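Glutathione peroxidase (Hypocrea jecorina, PDB 6VPD) probably reduces hydroperoxides to alcohols at the expense of thioredoxin, as a thioredoxin-dependent member of the glutathione peroxidase family. Local coordinates at residues Val73-Ala76 against Ile77-Glu80. Residues are numbered along the deposited sequence; the frame is centred on the assembly and turned at random.
Sequences VYQA and IKKE
Ala76 O takes the amide of Glu80 in the carbonyl plane, N to O 3.2 Å, and receives a second, weak and strongly bent bond from Lys79 N. That same amide has a straighter partner in Gln75 O, 3.0 Å from Lys79 N, so it is shared between two carbonyls. One turn earlier, Ile77 N donates to Val73 O at 3.1 Å, continuing the i to i+4 ladder of the helix. Beside this ladder, Val73 CG1 lies 3.6 Å from Ile77 CD1. Two branched aliphatic residues suit this buried stripe facing helix 176-188: Val73 packs on Pro176 and Gln180, Ile77 on Ile183 and Ile187, and Ile77 also reaches Phe85. Cutting Ile77 back to an alanine is likely to remove the CD1 contact with Val73 CG1 and open a gap towards Ile183 and Ile187. Tyr74 CG, anti to the backbone N (chi1 177°), swings the ring alongside the next turn, where Lys78 CD rests over one face, 29° off the ring normal and nearest CZ and CE2 (3.7 Å each), in a CH-pi contact. Lysine fits this exposed site because a methylene can cover the ring while the chain, bent at chi3 and chi4, carries NZ away from it. Tyr74 also packs on Phe85 and Val87. Apolar residues inward and charged ones outward make this an amphipathic last stretch of helix 64-80 in a beta-alpha-beta unit of the thioredoxin fold, between strands 51-58 and 85-92.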
ATOM      1  N   VAL A  73       0.483  11.607  15.505  1.00 51.51           N
ATOM      2  CA  VAL A  73       1.827  12.149  15.295  1.00 49.42           C
ATOM      3  C   VAL A  73       1.809  13.676  15.323  1.00 42.85           C
ATOM      4  O   VAL A  73       2.769  14.310  15.770  1.00 44.32           O
ATOM      5  CB  VAL A  73       2.414  11.608  13.972  1.00 49.74           C
ATOM      6  CG1 VAL A  73       3.832  12.134  13.746  1.00 50.90           C
ATOM      7  CG2 VAL A  73       2.423  10.098  13.982  1.00 49.53           C
ATOM      8  N   TYR A  74       0.714  14.287  14.882  1.00 46.85           N
ATOM      9  CA  TYR A  74       0.619  15.747  14.844  1.00 47.52           C
ATOM     10  C   TYR A  74       0.409  16.343  16.226  1.00 52.39           C
ATOM     11  O   TYR A  74       0.913  17.432  16.514  1.00 56.24           O
ATOM     12  CB  TYR A  74      -0.526  16.175  13.937  1.00 44.39           C
ATOM     13  CG  TYR A  74      -0.757  17.662  13.881  1.00 44.99           C
ATOM     14  CD1 TYR A  74       0.200  18.517  13.339  1.00 39.92           C
ATOM     15  CD2 TYR A  74      -1.954  18.210  14.329  1.00 48.48           C
ATOM     16  CE1 TYR A  74      -0.023  19.872  13.261  1.00 40.36           C
ATOM     17  CE2 TYR A  74      -2.189  19.565  14.252  1.00 45.92           C
ATOM     18  CZ  TYR A  74      -1.226  20.392  13.719  1.00 45.51           C
ATOM     19  OH  TYR A  74      -1.468  21.744  13.653  1.00 48.51           O
ATOM     20  N   GLN A  75      -0.385  15.684  17.077  1.00 56.14           N
ATOM     21  CA  GLN A  75      -0.507  16.161  18.450  1.00 54.25           C
ATOM     22  C   GLN A  75       0.818  16.023  19.186  1.00 52.79           C
ATOM     23  O   GLN A  75       1.275  16.972  19.830  1.00 54.40           O
ATOM     24  CB  GLN A  75      -1.619  15.419  19.197  1.00 50.27           C
ATOM     25  CG  GLN A  75      -2.992  15.535  18.587  1.00 49.76           C
ATOM     26  CD  GLN A  75      -3.561  16.944  18.630  1.00 60.50           C
ATOM     27  OE1 GLN A  75      -2.912  17.887  19.090  1.00 67.35           O
ATOM     28  NE2 GLN A  75      -4.790  17.096  18.148  1.00 70.86           N
ATOM     29  N   ALA A  76       1.443  14.843  19.100  1.00 46.83           N
ATOM     30  CA  ALA A  76       2.738  14.581  19.713  1.00 40.83           C
ATOM     31  C   ALA A  76       3.716  15.711  19.415  1.00 52.60           C
ATOM     32  O   ALA A  76       4.022  16.527  20.290  1.00 53.52           O
ATOM     33  CB  ALA A  76       3.299  13.254  19.214  1.00 41.27           C
ATOM     34  N   ILE A  77       4.172  15.798  18.164  1.00 50.58           N
ATOM     35  CA  ILE A  77       5.172  16.793  17.795  1.00 47.38           C
ATOM     36  C   ILE A  77       4.692  18.217  18.070  1.00 49.35           C
ATOM     37  O   ILE A  77       5.509  19.108  18.326  1.00 52.16           O
ATOM     38  CB  ILE A  77       5.562  16.574  16.323  1.00 48.08           C
ATOM     39  CG1 ILE A  77       6.181  15.187  16.169  1.00 43.02           C
ATOM     40  CG2 ILE A  77       6.529  17.648  15.838  1.00 45.17           C
ATOM     41  CD1 ILE A  77       6.154  14.691  14.756  1.00 46.39           C
ATOM     42  N   LYS A  78       3.378  18.467  18.039  1.00 49.14           N
ATOM     43  CA  LYS A  78       2.882  19.787  18.434  1.00 52.92           C
ATOM     44  C   LYS A  78       3.259  20.113  19.883  1.00 56.90           C
ATOM     45  O   LYS A  78       3.655  21.247  20.194  1.00 53.40           O
ATOM     46  CB  LYS A  78       1.365  19.871  18.242  1.00 53.97           C
ATOM     47  CG  LYS A  78       0.884  21.182  17.643  1.00 52.10           C
ATOM     48  CD  LYS A  78      -0.588  21.121  17.252  1.00 50.44           C
ATOM     49  CE  LYS A  78      -1.481  21.482  18.426  1.00 61.35           C
ATOM     50  NZ  LYS A  78      -1.181  22.865  18.912  1.00 70.14           N
ATOM     51  N   LYS A  79       3.155  19.126  20.779  1.00 53.05           N
ATOM     52  CA  LYS A  79       3.534  19.329  22.174  1.00 52.82           C
ATOM     53  C   LYS A  79       5.029  19.613  22.300  1.00 51.87           C
ATOM     54  O   LYS A  79       5.436  20.668  22.798  1.00 53.88           O
ATOM     55  CB  LYS A  79       3.142  18.104  23.003  1.00 51.94           C
ATOM     56  CG  LYS A  79       1.643  17.801  23.009  1.00 59.02           C
ATOM     57  CD  LYS A  79       1.334  16.442  23.663  1.00 62.15           C
ATOM     58  CE  LYS A  79      -0.177  16.204  23.799  1.00 62.61           C
ATOM     59  NZ  LYS A  79      -0.499  14.872  24.406  1.00 63.34           N
ATOM     60  N   GLU A  80       5.860  18.670  21.844  1.00 50.08           N
ATOM     61  CA  GLU A  80       7.313  18.827  21.886  1.00 50.27           C
ATOM     62  C   GLU A  80       7.783  20.129  21.237  1.00 47.16           C
ATOM     63  O   GLU A  80       8.688  20.790  21.748  1.00 42.51           O
ATOM     64  CB  GLU A  80       7.980  17.645  21.182  1.00 51.16           C
ATOM     65  CG  GLU A  80       7.570  16.284  21.693  1.00 52.20           C
ATOM     66  CD  GLU A  80       8.763  15.378  21.912  1.00 65.20           C
ATOM     67  OE1 GLU A  80       9.304  15.388  23.041  1.00 68.72           O
ATOM     68  OE2 GLU A  80       9.168  14.664  20.962  1.00 68.13           O
TER